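Local atomic coordinates of nucleoporin NUP82 (Chaetomium thermophilum, PDB entry 5CWW), a protein that is a structural component of the nuclear pore complex and probably also helps dock transport factors, seen here through its N-terminal beta-propeller domain. Residues K42-A50 and P486-E494; W273-V281 and V387-I395. All blocks are in the same frame, centred on the assembly; numbering follows the deposited sequence. Where two conformers were deposited one is given.

Contact 1 (K42-A50 and P486-E494); sequences KPGPRRTIA and PDGWPMFSE
Inside the N-terminal beta-propeller of Nup82, the loop leading into strand 49-52 runs alongside the approach to strand 491-494, and both point nearly the same way. Gly-44 and Pro-45 lie on one face of the Trp-489 indole, in one of its two conformers: Gly-44 CA stands 3.7 Å from the centroid of the five-membered ring, and Pro-45 CD is 3.8 Å from Trp-489 CE3, both as CH-pi contacts. Gly-44 has backbone angles that call for glycine. Further on, Met-491 turns its sulfur to the backbone, where Arg-46 N gives SD a weak hydrogen bond of 3.2 Å. Arg-47 passes Met-491 in the opposite sense. Its CG sits beside the backbone N (chi1 -60°) and the chain runs extended to NE, bringing the guanidinium end-on to the Phe-492 carbonyl. NH1 reaches Phe-492 O at 2.9 Å, almost in line with C=O, and NH2 meets the same oxygen at 3.2 Å on a lone pair. NH2 also forms a salt bridge with Asp-391. Replacing Arg-47 with a leucine would probably strip Phe-492 O of both donors and leave Asp-391 without its cation. One cation thus serves a backbone carbonyl and a carboxylate together, probably offsetting the latter's charge.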
loop_
_atom_site.group_PDB
_atom_site.type_symbol
_atom_site.label_atom_id
_atom_site.label_comp_id
_atom_site.label_asym_id
_atom_site.label_seq_id
_atom_site.Cartn_x
_atom_site.Cartn_y
_atom_site.Cartn_z
ATOM N N LYS B 42 -2.901 -20.954 4.715
ATOM C CA LYS B 42 -1.853 -20.346 3.901
ATOM C C LYS B 42 -1.758 -18.848 4.208
ATOM O O LYS B 42 -2.734 -18.122 4.037
ATOM C CB LYS B 42 -2.127 -20.578 2.414
ATOM C CG LYS B 42 -0.883 -20.545 1.538
ATOM C CD LYS B 42 -1.082 -21.353 0.263
ATOM C CE LYS B 42 0.175 -21.368 -0.594
ATOM N NZ LYS B 42 0.083 -22.358 -1.704
ATOM N N PRO B 43 -0.580 -18.380 4.663
ATOM C CA PRO B 43 -0.472 -17.003 5.166
ATOM C C PRO B 43 -0.772 -15.940 4.112
ATOM O O PRO B 43 -0.261 -16.009 2.994
ATOM C CB PRO B 43 0.990 -16.911 5.620
ATOM C CG PRO B 43 1.702 -17.924 4.803
ATOM C CD PRO B 43 0.731 -19.050 4.620
ATOM N N GLY B 44 -1.604 -14.970 4.481
ATOM C CA GLY B 44 -1.965 -13.880 3.594
ATOM C C GLY B 44 -3.350 -13.343 3.911
ATOM O O GLY B 44 -4.112 -13.978 4.639
ATOM N N PRO B 45 -3.684 -12.164 3.365
ATOM C CA PRO B 45 -5.007 -11.566 3.576
ATOM C C PRO B 45 -6.116 -12.340 2.872
ATOM O O PRO B 45 -5.845 -13.069 1.916
ATOM C CB PRO B 45 -4.858 -10.163 2.980
ATOM C CG PRO B 45 -3.772 -10.291 1.974
ATOM C CD PRO B 45 -2.826 -11.320 2.515
ATOM N N ARG B 46 -7.347 -12.181 3.350
ATOM C CA ARG B 46 -8.498 -12.858 2.764
ATOM C C ARG B 46 -9.662 -11.888 2.581
ATOM O O ARG B 46 -10.562 -11.811 3.422
ATOM C CB ARG B 46 -8.935 -14.038 3.637
ATOM C CG ARG B 46 -10.040 -14.880 3.012
ATOM C CD ARG B 46 -10.551 -15.959 3.955
ATOM N NE ARG B 46 -11.559 -16.799 3.307
ATOM C CZ ARG B 46 -12.612 -17.337 3.919
ATOM N NH1 ARG B 46 -12.822 -17.140 5.214
ATOM N NH2 ARG B 46 -13.463 -18.081 3.228
ATOM N N ARG B 47 -9.629 -11.151 1.473
ATOM C CA ARG B 47 -10.723 -10.263 1.094
ATOM C C ARG B 47 -11.624 -10.972 0.093
ATOM O O ARG B 47 -11.777 -10.533 -1.046
ATOM C CB ARG B 47 -10.180 -8.959 0.507
ATOM C CG ARG B 47 -9.296 -8.190 1.472
ATOM C CD ARG B 47 -8.999 -6.786 0.977
ATOM N NE ARG B 47 -8.165 -6.053 1.925
ATOM C CZ ARG B 47 -8.620 -5.480 3.037
ATOM N NH1 ARG B 47 -9.907 -5.551 3.351
ATOM N NH2 ARG B 47 -7.785 -4.838 3.840
ATOM N N THR B 48 -12.218 -12.076 0.531
ATOM C CA THR B 48 -12.932 -12.976 -0.364
ATOM C C THR B 48 -14.397 -12.587 -0.574
ATOM O O THR B 48 -15.142 -13.309 -1.237
ATOM C CB THR B 48 -12.866 -14.416 0.166
ATOM O OG1 THR B 48 -13.121 -14.417 1.575
ATOM C CG2 THR B 48 -11.488 -15.010 -0.089
ATOM N N ILE B 49 -14.806 -11.450 -0.016
ATOM C CA ILE B 49 -16.163 -10.944 -0.211
ATOM C C ILE B 49 -16.127 -9.511 -0.728
ATOM O O ILE B 49 -15.430 -8.656 -0.181
ATOM C CB ILE B 49 -16.994 -10.992 1.090
ATOM C CG1 ILE B 49 -17.073 -12.428 1.617
ATOM C CG2 ILE B 49 -18.401 -10.450 0.843
ATOM C CD1 ILE B 49 -17.759 -12.565 2.969
ATOM N N ALA B 50 -16.884 -9.267 -1.793
ATOM C CA ALA B 50 -17.053 -7.931 -2.356
ATOM C C ALA B 50 -18.532 -7.705 -2.636
ATOM O O ALA B 50 -19.302 -8.663 -2.679
ATOM C CB ALA B 50 -16.231 -7.774 -3.625
ATOM N N PRO B 486 1.116 -16.032 15.357
ATOM C CA PRO B 486 2.416 -15.456 14.985
ATOM C C PRO B 486 2.471 -14.950 13.544
ATOM O O PRO B 486 3.224 -14.020 13.252
ATOM C CB PRO B 486 3.385 -16.626 15.185
ATOM C CG PRO B 486 2.549 -17.844 15.014
ATOM C CD PRO B 486 1.194 -17.490 15.554
ATOM N N ASP B 487 1.679 -15.560 12.667
ATOM C CA ASP B 487 1.663 -15.206 11.252
ATOM C C ASP B 487 0.272 -14.750 10.821
ATOM O O ASP B 487 -0.122 -14.933 9.669
ATOM C CB ASP B 487 2.121 -16.395 10.404
ATOM C CG ASP B 487 1.244 -17.619 10.591
ATOM O OD1 ASP B 487 0.504 -17.677 11.596
ATOM O OD2 ASP B 487 1.302 -18.526 9.734
ATOM N N GLY B 488 -0.468 -14.152 11.748
ATOM C CA GLY B 488 -1.824 -13.719 11.465
ATOM C C GLY B 488 -1.863 -12.489 10.577
ATOM O O GLY B 488 -0.993 -11.620 10.664
ATOM N N TRP B 489 -2.882 -12.426 9.724
ATOM C CA TRP B 489 -3.075 -11.303 8.814
ATOM C C TRP B 489 -4.410 -10.618 9.081
ATOM O O TRP B 489 -5.391 -10.865 8.380
ATOM C CB TRP B 489 -3.010 -11.775 7.360
ATOM C CG TRP B 489 -1.624 -11.820 6.806
ATOM C CD1 TRP B 489 -0.713 -12.826 6.953
ATOM C CD2 TRP B 489 -0.988 -10.815 6.010
ATOM N NE1 TRP B 489 0.452 -12.506 6.298
ATOM C CE2 TRP B 489 0.310 -11.277 5.712
ATOM C CE3 TRP B 489 -1.389 -9.567 5.522
ATOM C CZ2 TRP B 489 1.209 -10.535 4.947
ATOM C CZ3 TRP B 489 -0.495 -8.833 4.765
ATOM C CH2 TRP B 489 0.789 -9.319 4.483
ATOM N N PRO B 490 -4.456 -9.756 10.108
ATOM C CA PRO B 490 -5.687 -9.001 10.362
ATOM C C PRO B 490 -5.905 -7.937 9.286
ATOM O O PRO B 490 -4.929 -7.454 8.712
ATOM C CB PRO B 490 -5.439 -8.381 11.741
ATOM C CG PRO B 490 -3.953 -8.273 11.843
ATOM C CD PRO B 490 -3.400 -9.451 11.092
ATOM N N MET B 491 -7.161 -7.583 9.022
ATOM C CA MET B 491 -7.497 -6.693 7.911
ATOM C C MET B 491 -8.416 -5.551 8.327
ATOM O O MET B 491 -9.297 -5.732 9.161
ATOM C CB MET B 491 -8.170 -7.486 6.792
ATOM C CG MET B 491 -7.338 -8.628 6.239
ATOM S SD MET B 491 -8.319 -9.713 5.182
ATOM C CE MET B 491 -9.258 -10.616 6.410
ATOM N N PHE B 492 -8.209 -4.381 7.730
ATOM C CA PHE B 492 -9.143 -3.267 7.869
ATOM C C PHE B 492 -10.291 -3.409 6.871
ATOM O O PHE B 492 -10.116 -3.969 5.788
ATOM C CB PHE B 492 -8.437 -1.927 7.640
ATOM C CG PHE B 492 -7.688 -1.406 8.838
ATOM C CD1 PHE B 492 -8.289 -1.345 10.085
ATOM C CD2 PHE B 492 -6.381 -0.961 8.707
ATOM C CE1 PHE B 492 -7.597 -0.856 11.182
ATOM C CE2 PHE B 492 -5.686 -0.469 9.799
ATOM C CZ PHE B 492 -6.297 -0.416 11.039
ATOM N N SER B 493 -11.460 -2.902 7.248
ATOM C CA SER B 493 -12.590 -2.775 6.331
ATOM C C SER B 493 -13.313 -1.465 6.607
ATOM O O SER B 493 -13.510 -1.101 7.764
ATOM C CB SER B 493 -13.561 -3.944 6.485
ATOM O OG SER B 493 -12.911 -5.184 6.296
ATOM N N GLU B 494 -13.722 -0.767 5.554
ATOM C CA GLU B 494 -14.418 0.503 5.723
ATOM C C GLU B 494 -15.880 0.273 6.091
ATOM O O GLU B 494 -16.476 -0.734 5.709
ATOM C CB GLU B 494 -14.319 1.354 4.454
ATOM C CG GLU B 494 -14.983 2.725 4.589
ATOM C CD GLU B 494 -14.751 3.623 3.387
ATOM O OE1 GLU B 494 -14.043 3.201 2.447
ATOM O OE2 GLU B 494 -15.281 4.756 3.388
#

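Contact 2 (W273-V281 and V387-I395)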
loop_
_atom_site.group_PDB
_atom_site.type_symbol
_atom_site.label_atom_id
_atom_site.label_comp_id
_atom_site.label_asym_id
_atom_site.label_seq_id
_atom_site.Cartn_x
_atom_site.Cartn_y
_atom_site.Cartn_z
ATOM N N TRP B 273 -0.688 5.711 0.067
ATOM C CA TRP B 273 -0.068 5.377 1.340
ATOM C C TRP B 273 0.351 3.915 1.341
ATOM O O TRP B 273 -0.373 3.064 0.825
ATOM C CB TRP B 273 -1.036 5.648 2.493
ATOM C CG TRP B 273 -1.224 7.098 2.810
ATOM C CD1 TRP B 273 -2.141 7.948 2.258
ATOM C CD2 TRP B 273 -0.488 7.869 3.764
ATOM N NE1 TRP B 273 -2.020 9.200 2.811
ATOM C CE2 TRP B 273 -1.010 9.178 3.739
ATOM C CE3 TRP B 273 0.563 7.580 4.639
ATOM C CZ2 TRP B 273 -0.515 10.196 4.549
ATOM C CZ3 TRP B 273 1.052 8.592 5.446
ATOM C CH2 TRP B 273 0.513 9.882 5.395
ATOM N N LEU B 274 1.506 3.624 1.935
ATOM C CA LEU B 274 2.004 2.253 2.001
ATOM C C LEU B 274 2.500 1.883 3.388
ATOM O O LEU B 274 3.093 2.706 4.091
ATOM C CB LEU B 274 3.139 2.046 1.002
ATOM C CG LEU B 274 2.822 2.311 -0.469
ATOM C CD1 LEU B 274 3.244 3.724 -0.865
ATOM C CD2 LEU B 274 3.496 1.273 -1.346
ATOM N N ALA B 275 2.275 0.626 3.755
ATOM C CA ALA B 275 2.764 0.081 5.011
ATOM C C ALA B 275 3.619 -1.151 4.747
ATOM O O ALA B 275 3.185 -2.091 4.081
ATOM C CB ALA B 275 1.604 -0.261 5.933
ATOM N N MET B 276 4.839 -1.125 5.274
ATOM C CA MET B 276 5.780 -2.227 5.141
ATOM C C MET B 276 5.653 -3.169 6.329
ATOM O O MET B 276 5.302 -2.741 7.428
ATOM C CB MET B 276 7.212 -1.696 5.051
ATOM C CG MET B 276 7.405 -0.590 4.024
ATOM S SD MET B 276 7.146 -1.152 2.327
ATOM C CE MET B 276 7.437 0.368 1.430
ATOM N N THR B 277 5.946 -4.448 6.115
ATOM C CA THR B 277 5.911 -5.421 7.200
ATOM C C THR B 277 6.995 -5.113 8.230
ATOM O O THR B 277 6.936 -5.582 9.363
ATOM C CB THR B 277 6.097 -6.864 6.687
ATOM O OG1 THR B 277 7.333 -6.968 5.969
ATOM C CG2 THR B 277 4.947 -7.263 5.775
ATOM N N SER B 278 7.983 -4.316 7.837
ATOM C CA SER B 278 9.042 -3.918 8.754
ATOM C C SER B 278 8.528 -2.934 9.804
ATOM O O SER B 278 9.169 -2.732 10.832
ATOM C CB SER B 278 10.205 -3.289 7.985
ATOM O OG SER B 278 9.806 -2.072 7.379
ATOM N N GLY B 279 7.378 -2.323 9.531
ATOM C CA GLY B 279 6.768 -1.370 10.447
ATOM C C GLY B 279 6.769 0.061 9.938
ATOM O O GLY B 279 6.189 0.945 10.564
ATOM N N ASP B 280 7.411 0.290 8.799
ATOM C CA ASP B 280 7.529 1.635 8.248
ATOM C C ASP B 280 6.330 2.008 7.386
ATOM O O ASP B 280 5.653 1.144 6.823
ATOM C CB ASP B 280 8.816 1.764 7.430
ATOM C CG ASP B 280 10.065 1.631 8.280
ATOM O OD1 ASP B 280 9.993 1.911 9.495
ATOM O OD2 ASP B 280 11.121 1.251 7.733
ATOM N N VAL B 281 6.088 3.311 7.287
ATOM C CA VAL B 281 4.983 3.853 6.510
ATOM C C VAL B 281 5.538 4.863 5.518
ATOM O O VAL B 281 6.425 5.646 5.853
ATOM C CB VAL B 281 3.923 4.526 7.420
ATOM C CG1 VAL B 281 2.857 5.234 6.596
ATOM C CG2 VAL B 281 3.286 3.500 8.348
ATOM N N VAL B 387 5.287 -3.944 16.158
ATOM C CA VAL B 387 5.959 -3.091 15.185
ATOM C C VAL B 387 5.582 -3.535 13.776
ATOM O O VAL B 387 5.312 -2.710 12.904
ATOM C CB VAL B 387 7.497 -3.133 15.356
ATOM C CG1 VAL B 387 8.196 -2.347 14.249
ATOM C CG2 VAL B 387 7.892 -2.586 16.716
ATOM N N GLU B 388 5.568 -4.849 13.573
ATOM C CA GLU B 388 5.257 -5.448 12.280
ATOM C C GLU B 388 3.836 -5.118 11.827
ATOM O O GLU B 388 2.870 -5.423 12.529
ATOM C CB GLU B 388 5.445 -6.965 12.356
ATOM C CG GLU B 388 5.111 -7.717 11.075
ATOM C CD GLU B 388 5.413 -9.199 11.180
ATOM O OE1 GLU B 388 4.898 -9.847 12.118
ATOM O OE2 GLU B 388 6.174 -9.711 10.331
ATOM N N LEU B 389 3.713 -4.499 10.654
ATOM C CA LEU B 389 2.415 -4.058 10.144
ATOM C C LEU B 389 1.828 -5.056 9.156
ATOM O O LEU B 389 2.559 -5.745 8.440
ATOM C CB LEU B 389 2.531 -2.685 9.477
ATOM C CG LEU B 389 2.811 -1.495 10.401
ATOM C CD1 LEU B 389 2.974 -0.231 9.579
ATOM C CD2 LEU B 389 1.699 -1.319 11.424
ATOM N N LYS B 390 0.501 -5.122 9.125
ATOM C CA LYS B 390 -0.203 -6.036 8.232
ATOM C C LYS B 390 -1.272 -5.332 7.403
ATOM O O LYS B 390 -1.700 -5.849 6.373
ATOM C CB LYS B 390 -0.827 -7.175 9.041
ATOM C CG LYS B 390 0.196 -8.183 9.557
ATOM C CD LYS B 390 0.784 -9.018 8.417
ATOM C CE LYS B 390 2.095 -9.686 8.801
ATOM N NZ LYS B 390 1.923 -10.648 9.921
ATOM N N ASP B 391 -1.704 -4.155 7.843
ATOM C CA ASP B 391 -2.650 -3.377 7.053
ATOM C C ASP B 391 -2.549 -1.892 7.355
ATOM O O ASP B 391 -2.021 -1.485 8.390
ATOM C CB ASP B 391 -4.082 -3.850 7.305
ATOM C CG ASP B 391 -4.995 -3.616 6.110
ATOM O OD1 ASP B 391 -4.596 -2.888 5.177
ATOM O OD2 ASP B 391 -6.123 -4.152 6.108
ATOM N N ILE B 392 -3.057 -1.088 6.430
ATOM C CA ILE B 392 -3.094 0.356 6.589
ATOM C C ILE B 392 -4.427 0.869 6.064
ATOM O O ILE B 392 -4.931 0.388 5.049
ATOM C CB ILE B 392 -1.922 1.047 5.856
ATOM C CG1 ILE B 392 -1.975 2.562 6.075
ATOM C CG2 ILE B 392 -1.933 0.695 4.364
ATOM C CD1 ILE B 392 -0.727 3.295 5.630
ATOM N N TYR B 393 -5.001 1.835 6.773
ATOM C CA TYR B 393 -6.286 2.412 6.404
ATOM C C TYR B 393 -6.272 3.904 6.689
ATOM O O TYR B 393 -6.077 4.322 7.829
ATOM C CB TYR B 393 -7.423 1.731 7.164
ATOM C CG TYR B 393 -8.771 2.381 6.963
ATOM C CD1 TYR B 393 -9.450 2.257 5.759
ATOM C CD2 TYR B 393 -9.368 3.112 7.981
ATOM C CE1 TYR B 393 -10.686 2.850 5.573
ATOM C CE2 TYR B 393 -10.602 3.706 7.804
ATOM C CZ TYR B 393 -11.257 3.572 6.599
ATOM O OH TYR B 393 -12.484 4.162 6.423
ATOM N N VAL B 394 -6.460 4.701 5.642
ATOM C CA VAL B 394 -6.320 6.145 5.746
ATOM C C VAL B 394 -7.633 6.860 5.471
ATOM O O VAL B 394 -8.252 6.673 4.427
ATOM C CB VAL B 394 -5.254 6.672 4.774
ATOM C CG1 VAL B 394 -5.068 8.181 4.944
ATOM C CG2 VAL B 394 -3.936 5.949 5.004
ATOM N N ILE B 395 -8.049 7.680 6.427
ATOM C CA ILE B 395 -9.210 8.538 6.260
ATOM C C ILE B 395 -8.712 9.917 5.856
ATOM O O ILE B 395 -8.110 10.630 6.660
ATOM C CB ILE B 395 -10.044 8.621 7.547
ATOM C CG1 ILE B 395 -10.395 7.215 8.038
ATOM C CG2 ILE B 395 -11.314 9.426 7.302
ATOM C CD1 ILE B 395 -10.902 7.168 9.453
HETATM O O HOH W 1 4.969 0.094 12.985
#
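Val-394 sets CG2 over one face of the Trp-273 indole, 3.7 Å from Trp-273 CG, in a CH-pi contact where the two side chains cross at about a right angle. Next along, Ile-392 CB packs on Ala-275 CB at 3.8 Å. The Ile-392 CG1 branch lies anti to the backbone N (chi1 -179°) and runs on extended, which carries CD1 to 3.9 Å from Trp-273 CB. Leu-389 CD1 touches both Ala-275 CB and Val-281 CG2, each 3.9 Å from it. At the turn the backbones come closest: Glu-388 CA makes a C-H...O contact to Thr-277 O at 3.4 Å, and a water donates to both Gly-279 O and Val-387 O, each 2.8 Å away. A type I turn from Met-276 to Gly-279 shapes this end, and its last residue has backbone angles suited to glycine; a side chain there would also run into Val-387. Behind these residues, Thr-277 OG1 is hydrogen-bonded to Glu-253, and Lys-390 and Asp-391 form a classic beta bulge facing Leu-431. Strand 273-276 pairs with strand 254-258 within its own sheet, while strand 389-395 edges the next, where strand 427-432 also sets Ile-428 against Trp-273, and Leu-430 against Val-281 and Leu-389.

Overall arrangement
From the N terminus, residues 42-50 come first, entering the opening four-stranded sheet. Their mates at 486-494 lie more than 430 residues on, so contact 1 closes a loop that takes in most of the propeller and ties the lead-in to the first sheet to the start of a much later one. Contact 2 is nested inside that loop: 273-281 meets 387-395 across a much shorter excursion that includes the long helices 298-315 and 321-338, joining two successive sheets. The centres of contact 1 and contact 2 are about 14 Å apart, and the two touch through strand 389-395. Asp-391 OD2 lies 2.7 Å from Phe-492 N, a probable hydrogen bond, and Tyr-393 packs against Phe-492.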